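Local coordinates for protein putative N-acetylneuraminate lyase ([Ruminococcus] gnavus ATCC 29149, PDB 6RB7) that belongs to the dihydrodipicolinate synthetase family, whose members fold as (beta/alpha)8 barrels, and is modelled as an assembly of four chains, at residues 43-48 against 73-78; 62-67 against 97-102; 274-279 against 326-331; 248-253 against 330-335. All coordinates share one frame; numbering follows the deposited sequence.

Contact 1 (43-48 against 73-78); sequences PAFYAC and KGVYVN
The (beta/alpha)8 barrel closes on itself here, where Ala44 forms a parallel bridge with Tyr76 of strand 74-77, 4.6 Å from CA to CA. Both backbone polar atoms of Tyr76 are used. Tyr76 N donates to Pro43 O at 2.9 Å, and Tyr76 O accepts from Phe45 N at 2.8 Å. Pro43 has no N-H to give, and its CD packs 3.1 Å from Gly74 O.

Side chains fall on two faces. Phe45, with CG anti to the backbone N (chi1 -163°), lies alongside Val75 and points the same way, which brings the Phe45 ring edge at CD1 to 4.2 Å from Val75 CG1. Helix 57-70 packs on this face through Thr64 and Phe67. On the other face Ala44 CB meets the edge of the Tyr76 ring, which also touches Ile110 and His112 of strand 108-112.

Water carries the pairing further. Phe45 O accepts from two waters: one takes the Asn78 N-H, at 2.8 Å from Asn78 N, and the other also donates to Tyr76 O, giving that carbonyl a second partner. Direct amide bonds continued by bridging waters thus join the first and second strands, the seam that completes a TIM barrel.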
loop_
_atom_site.group_PDB
_atom_site.type_symbol
_atom_site.label_atom_id
_atom_site.label_comp_id
_atom_site.label_asym_id
_atom_site.label_seq_id
_atom_site.Cartn_x
_atom_site.Cartn_y
_atom_site.Cartn_z
ATOM N N PRO A 43 -20.577 7.195 21.344
ATOM C CA PRO A 43 -20.948 6.434 20.165
ATOM C C PRO A 43 -21.169 7.270 18.916
ATOM O O PRO A 43 -21.712 8.367 18.985
ATOM C CB PRO A 43 -22.295 5.811 20.558
ATOM C CG PRO A 43 -22.264 5.776 22.077
ATOM C CD PRO A 43 -21.551 7.062 22.447
ATOM N N ALA A 44 -20.780 6.740 17.760
ATOM C CA ALA A 44 -21.268 7.244 16.467
ATOM C C ALA A 44 -22.765 7.006 16.383
ATOM O O ALA A 44 -23.263 5.915 16.662
ATOM C CB ALA A 44 -20.556 6.590 15.325
ATOM N N PHE A 45 -23.478 8.045 16.031
ATOM C CA PHE A 45 -24.931 8.029 15.834
ATOM C C PHE A 45 -25.252 7.434 14.474
ATOM O O PHE A 45 -24.661 7.838 13.455
ATOM C CB PHE A 45 -25.442 9.452 15.937
ATOM C CG PHE A 45 -26.934 9.573 16.163
ATOM C CD1 PHE A 45 -27.434 9.515 17.449
ATOM C CD2 PHE A 45 -27.790 9.777 15.101
ATOM C CE1 PHE A 45 -28.794 9.628 17.656
ATOM C CE2 PHE A 45 -29.153 9.884 15.309
ATOM C CZ PHE A 45 -29.658 9.804 16.601
ATOM N N TYR A 46 -26.154 6.467 14.415
ATOM C CA TYR A 46 -26.500 5.803 13.139
ATOM C C TYR A 46 -27.493 6.640 12.331
ATOM O O TYR A 46 -28.238 7.486 12.873
ATOM C CB TYR A 46 -27.070 4.406 13.402
ATOM C CG TYR A 46 -26.171 3.542 14.242
ATOM C CD1 TYR A 46 -24.837 3.384 13.903
ATOM C CD2 TYR A 46 -26.606 2.961 15.425
ATOM C CE1 TYR A 46 -23.987 2.620 14.684
ATOM C CE2 TYR A 46 -25.780 2.172 16.191
ATOM C CZ TYR A 46 -24.450 2.017 15.839
ATOM O OH TYR A 46 -23.610 1.221 16.596
ATOM N N ALA A 47 -27.496 6.388 11.024
ATOM C CA ALA A 47 -28.541 6.901 10.107
ATOM C C ALA A 47 -29.865 6.240 10.440
ATOM O O ALA A 47 -29.939 5.013 10.436
ATOM C CB ALA A 47 -28.168 6.720 8.667
ATOM N N CYS A 48 -30.899 7.038 10.696
ATOM C CA CYS A 48 -32.247 6.538 11.046
ATOM C C CYS A 48 -33.189 6.894 9.901
ATOM O O CYS A 48 -33.463 8.113 9.682
ATOM C CB CYS A 48 -32.725 7.181 12.329
ATOM S SG CYS A 48 -31.684 6.806 13.759
ATOM N N LYS A 73 -21.476 9.425 27.208
ATOM C CA LYS A 73 -21.006 10.808 27.418
ATOM C C LYS A 73 -21.630 11.717 26.380
ATOM O O LYS A 73 -21.924 12.905 26.688
ATOM C CB LYS A 73 -19.499 10.863 27.381
ATOM C CG LYS A 73 -18.886 12.193 27.752
ATOM C CD LYS A 73 -19.204 12.581 29.205
ATOM C CE LYS A 73 -18.113 13.377 29.866
ATOM N NZ LYS A 73 -18.636 14.101 31.051
ATOM N N GLY A 74 -21.732 11.234 25.159
ATOM C CA GLY A 74 -22.143 12.069 24.041
ATOM C C GLY A 74 -22.443 11.252 22.833
ATOM O O GLY A 74 -22.393 10.010 22.906
ATOM N N VAL A 75 -22.712 11.927 21.739
ATOM C CA VAL A 75 -22.932 11.274 20.436
ATOM C C VAL A 75 -22.133 12.011 19.358
ATOM O O VAL A 75 -21.953 13.280 19.428
ATOM C CB VAL A 75 -24.396 11.147 20.027
ATOM C CG1 VAL A 75 -25.106 10.111 20.869
ATOM C CG2 VAL A 75 -25.131 12.481 20.068
ATOM N N TYR A 76 -21.645 11.251 18.400
ATOM C CA TYR A 76 -20.873 11.732 17.240
ATOM C C TYR A 76 -21.800 11.580 16.047
ATOM O O TYR A 76 -22.087 10.477 15.609
ATOM C CB TYR A 76 -19.571 10.935 17.113
ATOM C CG TYR A 76 -18.803 11.229 15.853
ATOM C CD1 TYR A 76 -18.113 12.414 15.716
ATOM C CD2 TYR A 76 -18.686 10.293 14.859
ATOM C CE1 TYR A 76 -17.370 12.689 14.569
ATOM C CE2 TYR A 76 -17.971 10.560 13.691
ATOM C CZ TYR A 76 -17.337 11.765 13.549
ATOM O OH TYR A 76 -16.634 12.006 12.419
ATOM N N VAL A 77 -22.333 12.722 15.578
ATOM C CA VAL A 77 -23.476 12.715 14.642
ATOM C C VAL A 77 -23.018 12.962 13.198
ATOM O O VAL A 77 -22.182 13.856 12.966
ATOM C CB VAL A 77 -24.478 13.774 15.102
ATOM C CG1 VAL A 77 -25.695 13.779 14.192
ATOM C CG2 VAL A 77 -24.859 13.589 16.551
ATOM N N ASN A 78 -23.594 12.229 12.254
ATOM C CA ASN A 78 -23.357 12.405 10.808
ATOM C C ASN A 78 -21.882 12.129 10.486
ATOM O O ASN A 78 -21.372 12.739 9.549
ATOM C CB ASN A 78 -23.816 13.784 10.304
ATOM C CG ASN A 78 -25.306 13.948 10.330
ATOM O OD1 ASN A 78 -26.040 12.994 10.053
ATOM N ND2 ASN A 78 -25.761 15.147 10.694
HETATM O O HOH W 1 -25.641 10.307 12.412
HETATM O O HOH W 2 -22.150 9.191 13.119
#

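Contact 2 (62-67 against 97-102); sequences GLTKYF and ENVMKV
Thr64 projects from helix 57-70 between Val99 and Val102 of helix 89-103, and most of the contact is made by these three side chains. The apolar part is built round one methyl: Val102 CG2 lies 3.7 Å from Thr64 CB and almost as near to Thr64 CG2. The same methyl also meets the aliphatic root of Lys65, with 4.1 Å from Val102 CG2 to Lys65 CG. Thr64 CG2, anti to its own backbone nitrogen, reaches across to Val99 O at 3.6 Å.

Polar atoms take part without bonding between the two segments. Thr64 OG1 sits 3.5 Å from Val99 CA and 3.6 Å from Val99 CG2, and the Thr64 and Val99 side chains cross at about a right angle. The hydroxyl is hydrogen-bonded back within its own helix, to Val60 O. Beside this, the link between the helices is polar: Asn98, next to Val99, pairs its OD1 with Gln61 NE2, while Asn98 ND2 is held by Ile94 O.

The two segment axes approach to 8.8 Å at -47°. These are consecutive helices of the barrel's outer layer, with strand 74-77 between them in the chain; Thr64 also touches Phe45, at the barrel wall beneath.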
loop_
_atom_site.group_PDB
_atom_site.type_symbol
_atom_site.label_atom_id
_atom_site.label_comp_id
_atom_site.label_asym_id
_atom_site.label_seq_id
_atom_site.Cartn_x
_atom_site.Cartn_y
_atom_site.Cartn_z
ATOM N N GLY A 62 -35.807 8.789 18.621
ATOM C CA GLY A 62 -35.783 7.492 19.319
ATOM C C GLY A 62 -34.363 7.083 19.672
ATOM O O GLY A 62 -34.069 6.682 20.809
ATOM N N LEU A 63 -33.478 7.151 18.674
ATOM C CA LEU A 63 -32.084 6.733 18.919
ATOM C C LEU A 63 -31.379 7.702 19.876
ATOM O O LEU A 63 -30.579 7.254 20.711
ATOM C CB LEU A 63 -31.343 6.590 17.587
ATOM C CG LEU A 63 -29.932 6.023 17.719
ATOM C CD1 LEU A 63 -29.926 4.606 18.265
ATOM C CD2 LEU A 63 -29.224 6.070 16.381
ATOM N N THR A 64 -31.710 8.978 19.837
ATOM C CA THR A 64 -31.095 9.965 20.756
ATOM C C THR A 64 -31.525 9.637 22.193
ATOM O O THR A 64 -30.698 9.612 23.096
ATOM C CB THR A 64 -31.463 11.397 20.379
ATOM O OG1 THR A 64 -31.199 11.641 18.999
ATOM C CG2 THR A 64 -30.758 12.391 21.261
ATOM N N LYS A 65 -32.819 9.375 22.395
ATOM C CA LYS A 65 -33.331 9.073 23.757
ATOM C C LYS A 65 -32.692 7.776 24.251
ATOM O O LYS A 65 -32.426 7.647 25.479
ATOM C CB LYS A 65 -34.848 8.994 23.719
ATOM C CG LYS A 65 -35.492 10.333 23.457
ATOM C CD LYS A 65 -37.001 10.342 23.450
ATOM C CE LYS A 65 -37.574 9.499 22.328
ATOM N NZ LYS A 65 -39.066 9.489 22.335
ATOM N N TYR A 66 -32.453 6.821 23.354
ATOM C CA TYR A 66 -31.742 5.567 23.686
ATOM C C TYR A 66 -30.364 5.890 24.245
ATOM O O TYR A 66 -29.999 5.378 25.296
ATOM C CB TYR A 66 -31.652 4.689 22.450
ATOM C CG TYR A 66 -30.668 3.541 22.478
ATOM C CD1 TYR A 66 -30.967 2.338 23.077
ATOM C CD2 TYR A 66 -29.449 3.669 21.822
ATOM C CE1 TYR A 66 -30.081 1.262 23.047
ATOM C CE2 TYR A 66 -28.554 2.604 21.789
ATOM C CZ TYR A 66 -28.872 1.393 22.387
ATOM O OH TYR A 66 -27.973 0.360 22.346
ATOM N N PHE A 67 -29.603 6.741 23.577
ATOM C CA PHE A 67 -28.247 7.075 24.063
ATOM C C PHE A 67 -28.304 7.838 25.386
ATOM O O PHE A 67 -27.478 7.594 26.271
ATOM C CB PHE A 67 -27.473 7.846 23.004
ATOM C CG PHE A 67 -26.958 6.959 21.895
ATOM C CD1 PHE A 67 -26.150 5.877 22.194
ATOM C CD2 PHE A 67 -27.295 7.198 20.577
ATOM C CE1 PHE A 67 -25.658 5.068 21.174
ATOM C CE2 PHE A 67 -26.744 6.421 19.549
ATOM C CZ PHE A 67 -25.988 5.318 19.876
ATOM N N GLU A 97 -30.914 18.396 13.805
ATOM C CA GLU A 97 -32.061 19.101 14.431
ATOM C C GLU A 97 -32.806 18.156 15.364
ATOM O O GLU A 97 -33.167 18.583 16.462
ATOM C CB GLU A 97 -32.972 19.654 13.339
ATOM C CG GLU A 97 -32.364 20.838 12.660
ATOM C CD GLU A 97 -33.057 21.280 11.375
ATOM O OE1 GLU A 97 -34.075 20.676 11.004
ATOM O OE2 GLU A 97 -32.538 22.199 10.709
ATOM N N ASN A 98 -33.052 16.922 14.943
ATOM C CA ASN A 98 -33.823 15.945 15.741
ATOM C C ASN A 98 -33.006 15.417 16.912
ATOM O O ASN A 98 -33.584 15.170 17.962
ATOM C CB ASN A 98 -34.434 14.902 14.837
ATOM C CG ASN A 98 -35.637 15.487 14.105
ATOM O OD1 ASN A 98 -36.695 15.656 14.730
ATOM N ND2 ASN A 98 -35.466 15.848 12.832
ATOM N N VAL A 99 -31.690 15.302 16.795
ATOM C CA VAL A 99 -30.855 14.996 17.984
ATOM C C VAL A 99 -31.006 16.105 19.016
ATOM O O VAL A 99 -31.246 15.844 20.210
ATOM C CB VAL A 99 -29.376 14.792 17.576
ATOM C CG1 VAL A 99 -28.502 14.718 18.831
ATOM C CG2 VAL A 99 -29.256 13.550 16.701
ATOM N N MET A 100 -30.833 17.332 18.574
ATOM C CA MET A 100 -30.750 18.477 19.524
ATOM C C MET A 100 -32.133 18.705 20.140
ATOM O O MET A 100 -32.169 19.147 21.287
ATOM C CB MET A 100 -30.237 19.723 18.810
ATOM C CG MET A 100 -28.798 19.604 18.295
ATOM S SD MET A 100 -27.596 19.063 19.529
ATOM C CE MET A 100 -27.390 20.569 20.487
ATOM N N LYS A 101 -33.201 18.342 19.427
ATOM C CA LYS A 101 -34.605 18.516 19.892
ATOM C C LYS A 101 -34.797 17.735 21.182
ATOM O O LYS A 101 -35.647 18.207 21.988
ATOM C CB LYS A 101 -35.629 17.995 18.885
ATOM C CG LYS A 101 -36.260 18.994 17.943
ATOM C CD LYS A 101 -37.664 18.574 17.510
ATOM C CE LYS A 101 -38.134 19.277 16.249
ATOM N NZ LYS A 101 -37.380 18.850 15.039
ATOM N N VAL A 102 -34.186 16.561 21.357
ATOM C CA VAL A 102 -34.622 15.665 22.471
ATOM C C VAL A 102 -33.452 15.368 23.368
ATOM O O VAL A 102 -33.680 14.667 24.378
ATOM C CB VAL A 102 -35.279 14.347 22.007
ATOM C CG1 VAL A 102 -36.574 14.602 21.270
ATOM C CG2 VAL A 102 -34.366 13.562 21.134
#

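Contact 3 (274-279 against 326-331); sequences NEIIYK and QMICDA
Met327 reaches from helix 317-335 into the face that helix 263-281 presents, and its atoms meet three residues in turn. Met327 CB lies 3.7 Å from Ile276 CG1, the two side chains sliding past each other in opposite directions. Beyond CG, Met327 SD lies 4.0 Å from Lys279 CG, where the two side chains cross at about a right angle. The bend at the last torsion (chi3 71°) then turns the terminal methyl to the side of Glu275, where Met327 CE rests 3.5 Å from Glu275 CG, on the aliphatic part of that chain.

Ile276 lies between Met327 and Ile328. Ile276 CG2 packs against Ile328 CG1 at 3.8 Å, and Ile276 CD1 touches the same carbon and lies 4.5 Å from Ala331 CB. The two segments run antiparallel, with 172° between their directions and 10.1 Å between their axes; they belong to the helical region that follows the barrel in this family. Helix 287-299 adds Ile294 and Asn298 against Ile328, and Met247 touches both isoleucines.

Polar ends are taken up round the margin. Lys279 folds at chi2 and chi3, and its NZ forms a salt bridge with Glu323, one turn before Met327. On helix 317-335, Gln326 NE2 donates to Asp330 OD1 at 2.8 Å, meeting the oxygen from above the carboxylate plane. Helix 263-281 also faces a neighbouring subunit, where Gln208 OE1 of that subunit bonds both Tyr278 OH and Asn274 ND2, and Gln212 of the same subunit packs on Glu275.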
loop_
_atom_site.group_PDB
_atom_site.type_symbol
_atom_site.label_atom_id
_atom_site.label_comp_id
_atom_site.label_asym_id
_atom_site.label_seq_id
_atom_site.Cartn_x
_atom_site.Cartn_y
_atom_site.Cartn_z
ATOM N N ASN A 274 -14.877 -7.598 20.835
ATOM C CA ASN A 274 -14.234 -7.879 19.542
ATOM C C ASN A 274 -14.898 -9.107 18.901
ATOM O O ASN A 274 -15.151 -9.058 17.653
ATOM C CB ASN A 274 -12.723 -8.020 19.663
ATOM C CG ASN A 274 -12.055 -6.701 19.984
ATOM O OD1 ASN A 274 -12.742 -5.715 20.289
ATOM N ND2 ASN A 274 -10.726 -6.639 19.889
ATOM N N GLU A 275 -15.189 -10.151 19.682
ATOM C CA GLU A 275 -15.867 -11.353 19.138
ATOM C C GLU A 275 -17.204 -10.951 18.505
ATOM O O GLU A 275 -17.557 -11.482 17.427
ATOM C CB GLU A 275 -16.028 -12.351 20.284
ATOM C CG GLU A 275 -16.581 -13.691 19.892
ATOM C CD GLU A 275 -16.799 -14.633 21.073
ATOM O OE1 GLU A 275 -17.281 -14.187 22.193
ATOM O OE2 GLU A 275 -16.495 -15.833 20.894
ATOM N N ILE A 276 -17.940 -10.070 19.170
ATOM C CA ILE A 276 -19.230 -9.575 18.638
ATOM C C ILE A 276 -18.973 -8.822 17.336
ATOM O O ILE A 276 -19.702 -9.010 16.359
ATOM C CB ILE A 276 -19.972 -8.738 19.706
ATOM C CG1 ILE A 276 -20.437 -9.642 20.842
ATOM C CG2 ILE A 276 -21.106 -7.926 19.106
ATOM C CD1 ILE A 276 -20.673 -8.947 22.128
ATOM N N ILE A 277 -17.984 -7.916 17.296
ATOM C CA ILE A 277 -17.700 -7.168 16.061
ATOM C C ILE A 277 -17.402 -8.144 14.928
ATOM O O ILE A 277 -17.932 -7.961 13.811
ATOM C CB ILE A 277 -16.544 -6.174 16.279
ATOM C CG1 ILE A 277 -16.942 -5.109 17.308
ATOM C CG2 ILE A 277 -16.117 -5.572 14.954
ATOM C CD1 ILE A 277 -15.805 -4.229 17.714
ATOM N N TYR A 278 -16.565 -9.153 15.182
ATOM C CA TYR A 278 -16.178 -10.080 14.106
ATOM C C TYR A 278 -17.433 -10.829 13.623
ATOM O O TYR A 278 -17.609 -10.982 12.376
ATOM C CB TYR A 278 -15.069 -11.014 14.537
ATOM C CG TYR A 278 -13.841 -10.316 15.090
ATOM C CD1 TYR A 278 -13.446 -9.063 14.640
ATOM C CD2 TYR A 278 -13.124 -10.879 16.120
ATOM C CE1 TYR A 278 -12.356 -8.421 15.191
ATOM C CE2 TYR A 278 -12.001 -10.263 16.651
ATOM C CZ TYR A 278 -11.621 -9.033 16.195
ATOM O OH TYR A 278 -10.562 -8.367 16.742
ATOM N N LYS A 279 -18.314 -11.191 14.539
ATOM C CA LYS A 279 -19.578 -11.857 14.140
ATOM C C LYS A 279 -20.430 -10.901 13.284
ATOM O O LYS A 279 -20.925 -11.305 12.223
ATOM C CB LYS A 279 -20.335 -12.311 15.385
ATOM C CG LYS A 279 -21.659 -13.032 15.084
ATOM C CD LYS A 279 -21.506 -14.303 14.329
ATOM C CE LYS A 279 -20.695 -15.344 15.047
ATOM N NZ LYS A 279 -20.844 -16.655 14.350
ATOM N N GLN A 326 -27.712 -12.106 20.702
ATOM C CA GLN A 326 -27.624 -12.957 21.902
ATOM C C GLN A 326 -26.249 -12.805 22.559
ATOM O O GLN A 326 -26.173 -12.767 23.814
ATOM C CB GLN A 326 -27.941 -14.426 21.577
ATOM C CG GLN A 326 -27.990 -15.280 22.841
ATOM C CD GLN A 326 -29.174 -14.911 23.690
ATOM O OE1 GLN A 326 -30.283 -14.780 23.178
ATOM N NE2 GLN A 326 -28.956 -14.719 24.984
ATOM N N MET A 327 -25.175 -12.720 21.763
ATOM C CA MET A 327 -23.823 -12.547 22.336
ATOM C C MET A 327 -23.776 -11.257 23.166
ATOM O O MET A 327 -23.121 -11.230 24.244
ATOM C CB MET A 327 -22.746 -12.516 21.243
ATOM C CG MET A 327 -22.608 -13.853 20.547
ATOM S SD MET A 327 -21.719 -13.765 18.982
ATOM C CE MET A 327 -20.072 -13.448 19.558
ATOM N N ILE A 328 -24.419 -10.205 22.687
ATOM C CA ILE A 328 -24.444 -8.909 23.410
ATOM C C ILE A 328 -25.205 -9.117 24.726
ATOM O O ILE A 328 -24.724 -8.668 25.771
ATOM C CB ILE A 328 -25.073 -7.829 22.509
ATOM C CG1 ILE A 328 -24.106 -7.489 21.368
ATOM C CG2 ILE A 328 -25.438 -6.606 23.310
ATOM C CD1 ILE A 328 -24.769 -6.796 20.191
ATOM N N CYS A 329 -26.377 -9.753 24.681
ATOM C CA CYS A 329 -27.180 -9.987 25.913
ATOM C C CYS A 329 -26.342 -10.794 26.925
ATOM O O CYS A 329 -26.321 -10.449 28.137
ATOM C CB CYS A 329 -28.446 -10.766 25.579
ATOM S SG CYS A 329 -29.611 -9.772 24.624
ATOM N N ASP A 330 -25.659 -11.835 26.452
ATOM C CA ASP A 330 -24.897 -12.733 27.349
ATOM C C ASP A 330 -23.700 -11.991 27.943
ATOM O O ASP A 330 -23.422 -12.123 29.146
ATOM C CB ASP A 330 -24.442 -13.972 26.591
ATOM C CG ASP A 330 -25.589 -14.923 26.213
ATOM O OD1 ASP A 330 -26.704 -14.751 26.700
ATOM O OD2 ASP A 330 -25.331 -15.831 25.432
ATOM N N ALA A 331 -23.025 -11.144 27.152
ATOM C CA ALA A 331 -21.894 -10.351 27.672
ATOM C C ALA A 331 -22.369 -9.393 28.759
ATOM O O ALA A 331 -21.670 -9.189 29.760
ATOM C CB ALA A 331 -21.191 -9.645 26.529
#

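Contact 4 (248-253 against 330-335); sequences PELYLK and DAKKKF
Glu249 and Lys332 face each other across the helix pair, joined more by water than directly. Their salt bridge is long, with Lys332 NZ 3.5 Å from Glu249 OE2, and as a hydrogen bond it is weak. Water 3 makes the closer link, donating to Glu249 OE1 at 2.7 Å and accepting from Lys332 NZ at 2.8 Å. Water 4 also accepts from Lys332 NZ, at 2.8 Å, but its bond to Glu249 OE2 is weak. The ammonium group therefore has two good water acceptors beside the carboxylate. OE2 has a further cationic partner, Lys70 NZ of helix 57-70, and two lysines so close would probably favour the ionised carboxylate.

Lys253 lays its aliphatic chain past the backbone carbonyl of Phe335, Lys253 CE coming to 3.5 Å from Phe335 O, while its NZ pairs with Glu256. Between these polar flanks Leu250 packs: Leu250 CD1 lies 3.7 Å from Ala331 CB, and Leu250 CD2 stands at the edge of the Phe335 ring, 4.4 Å from Phe335 CD2.

The segment axes cross at 32°, setting the start of helix 248-259 beside the end of helix 317-335. Helix 263-281 touches both through Ile269, and Pro248 rests on Tyr66 and Lys70 of helix 57-70.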
loop_
_atom_site.group_PDB
_atom_site.type_symbol
_atom_site.label_atom_id
_atom_site.label_comp_id
_atom_site.label_asym_id
_atom_site.label_seq_id
_atom_site.Cartn_x
_atom_site.Cartn_y
_atom_site.Cartn_z
ATOM N N PRO A 248 -23.683 -0.315 24.207
ATOM C CA PRO A 248 -23.009 0.794 24.869
ATOM C C PRO A 248 -22.619 0.487 26.311
ATOM O O PRO A 248 -21.533 0.951 26.746
ATOM C CB PRO A 248 -24.011 1.954 24.771
ATOM C CG PRO A 248 -25.330 1.305 24.480
ATOM C CD PRO A 248 -25.048 0.013 23.755
ATOM N N GLU A 249 -23.408 -0.337 27.000
ATOM C CA GLU A 249 -23.100 -0.703 28.399
ATOM C C GLU A 249 -21.757 -1.412 28.468
ATOM O O GLU A 249 -21.055 -1.236 29.490
ATOM C CB GLU A 249 -24.141 -1.631 29.018
ATOM C CG GLU A 249 -25.529 -1.062 29.055
ATOM C CD GLU A 249 -26.402 -1.443 27.864
ATOM O OE1 GLU A 249 -25.911 -1.439 26.666
ATOM O OE2 GLU A 249 -27.589 -1.782 28.137
ATOM N N LEU A 250 -21.395 -2.203 27.452
ATOM C CA LEU A 250 -20.117 -2.959 27.507
ATOM C C LEU A 250 -18.954 -1.975 27.395
ATOM O O LEU A 250 -17.980 -2.101 28.134
ATOM C CB LEU A 250 -20.051 -4.011 26.400
ATOM C CG LEU A 250 -21.068 -5.140 26.501
ATOM C CD1 LEU A 250 -20.888 -6.125 25.371
ATOM C CD2 LEU A 250 -20.946 -5.842 27.866
ATOM N N TYR A 251 -19.047 -0.994 26.487
ATOM C CA TYR A 251 -17.945 -0.004 26.377
ATOM C C TYR A 251 -17.902 0.877 27.634
ATOM O O TYR A 251 -16.795 1.278 28.019
ATOM C CB TYR A 251 -18.082 0.779 25.087
ATOM C CG TYR A 251 -17.771 -0.028 23.852
ATOM C CD1 TYR A 251 -16.456 -0.327 23.527
ATOM C CD2 TYR A 251 -18.782 -0.553 23.043
ATOM C CE1 TYR A 251 -16.134 -1.052 22.399
ATOM C CE2 TYR A 251 -18.470 -1.301 21.913
ATOM C CZ TYR A 251 -17.146 -1.555 21.595
ATOM O OH TYR A 251 -16.837 -2.229 20.440
ATOM N N LEU A 252 -19.054 1.245 28.227
ATOM C CA LEU A 252 -19.013 2.012 29.497
ATOM C C LEU A 252 -18.303 1.209 30.580
ATOM O O LEU A 252 -17.477 1.785 31.310
ATOM C CB LEU A 252 -20.442 2.394 29.895
ATOM C CG LEU A 252 -21.056 3.507 29.041
ATOM C CD1 LEU A 252 -22.569 3.569 29.247
ATOM C CD2 LEU A 252 -20.378 4.853 29.328
ATOM N N LYS A 253 -18.595 -0.078 30.658
ATOM C CA LYS A 253 -17.965 -0.929 31.693
ATOM C C LYS A 253 -16.478 -1.124 31.390
ATOM O O LYS A 253 -15.675 -1.089 32.318
ATOM C CB LYS A 253 -18.698 -2.257 31.800
ATOM C CG LYS A 253 -18.226 -3.083 32.997
ATOM C CD LYS A 253 -18.666 -2.469 34.307
ATOM C CE LYS A 253 -18.233 -3.325 35.480
ATOM N NZ LYS A 253 -18.778 -2.783 36.759
ATOM N N ASP A 330 -25.659 -11.835 26.452
ATOM C CA ASP A 330 -24.897 -12.733 27.349
ATOM C C ASP A 330 -23.700 -11.991 27.943
ATOM O O ASP A 330 -23.422 -12.123 29.146
ATOM C CB ASP A 330 -24.442 -13.972 26.591
ATOM C CG ASP A 330 -25.589 -14.923 26.213
ATOM O OD1 ASP A 330 -26.704 -14.751 26.700
ATOM O OD2 ASP A 330 -25.331 -15.831 25.432
ATOM N N ALA A 331 -23.025 -11.144 27.152
ATOM C CA ALA A 331 -21.894 -10.351 27.672
ATOM C C ALA A 331 -22.369 -9.393 28.759
ATOM O O ALA A 331 -21.670 -9.189 29.760
ATOM C CB ALA A 331 -21.191 -9.645 26.529
ATOM N N LYS A 332 -23.502 -8.754 28.559
ATOM C CA LYS A 332 -24.040 -7.818 29.570
ATOM C C LYS A 332 -24.322 -8.583 30.878
ATOM O O LYS A 332 -23.996 -8.077 31.967
ATOM C CB LYS A 332 -25.245 -7.110 28.983
ATOM C CG LYS A 332 -24.880 -6.092 27.912
ATOM C CD LYS A 332 -25.986 -5.170 27.644
ATOM C CE LYS A 332 -27.151 -5.851 26.991
ATOM N NZ LYS A 332 -28.234 -4.868 26.711
ATOM N N LYS A 333 -24.873 -9.796 30.790
ATOM C CA LYS A 333 -25.088 -10.593 32.026
ATOM C C LYS A 333 -23.771 -11.007 32.677
ATOM O O LYS A 333 -23.674 -11.114 33.924
ATOM C CB LYS A 333 -25.974 -11.793 31.668
ATOM C CG LYS A 333 -27.393 -11.390 31.320
ATOM C CD LYS A 333 -28.188 -12.512 30.663
ATOM C CE LYS A 333 -29.636 -12.113 30.470
ATOM N NZ LYS A 333 -30.402 -13.186 29.805
ATOM N N LYS A 334 -22.723 -11.249 31.897
ATOM C CA LYS A 334 -21.428 -11.679 32.414
ATOM C C LYS A 334 -20.726 -10.519 33.114
ATOM O O LYS A 334 -20.012 -10.777 34.123
ATOM C CB LYS A 334 -20.561 -12.221 31.264
ATOM C CG LYS A 334 -21.005 -13.561 30.758
ATOM C CD LYS A 334 -20.497 -13.999 29.369
ATOM C CE LYS A 334 -19.117 -14.519 29.256
ATOM N NZ LYS A 334 -19.015 -15.080 27.888
ATOM N N PHE A 335 -20.790 -9.312 32.547
ATOM C CA PHE A 335 -19.825 -8.247 32.904
ATOM C C PHE A 335 -20.427 -7.101 33.683
ATOM O O PHE A 335 -19.619 -6.319 34.260
ATOM C CB PHE A 335 -19.108 -7.744 31.643
ATOM C CG PHE A 335 -18.305 -8.801 30.963
ATOM C CD1 PHE A 335 -17.300 -9.507 31.615
ATOM C CD2 PHE A 335 -18.523 -9.067 29.623
ATOM C CE1 PHE A 335 -16.611 -10.507 30.975
ATOM C CE2 PHE A 335 -17.806 -10.059 28.983
ATOM C CZ PHE A 335 -16.834 -10.769 29.649
HETATM O O HOH W 3 -26.817 -3.247 24.890
HETATM O O HOH W 4 -30.162 -3.836 28.391
#

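In the fold
Contacts 1 and 2 alternate along the chain in the order 43-48, 62-67, 73-78, 97-102, so they interlock across the first two strand-helix pairs of the barrel. Their centres are 10 Å apart, and Phe67 of helix 57-70 packs on both Pro43 and Val75. Contacts 3 and 4 come later and share helix 317-335, again with centres 10 Å apart; this last helix lies against both helix 248-259 and helix 263-281. The two pairs are 19 to 26 Å apart between centres. Contacts 2 and 4 still touch, where Tyr66 OH lies 3.3 Å from Pro248 CD, so helix 248-259 sits beside helix 57-70, the last and first helices round the barrel.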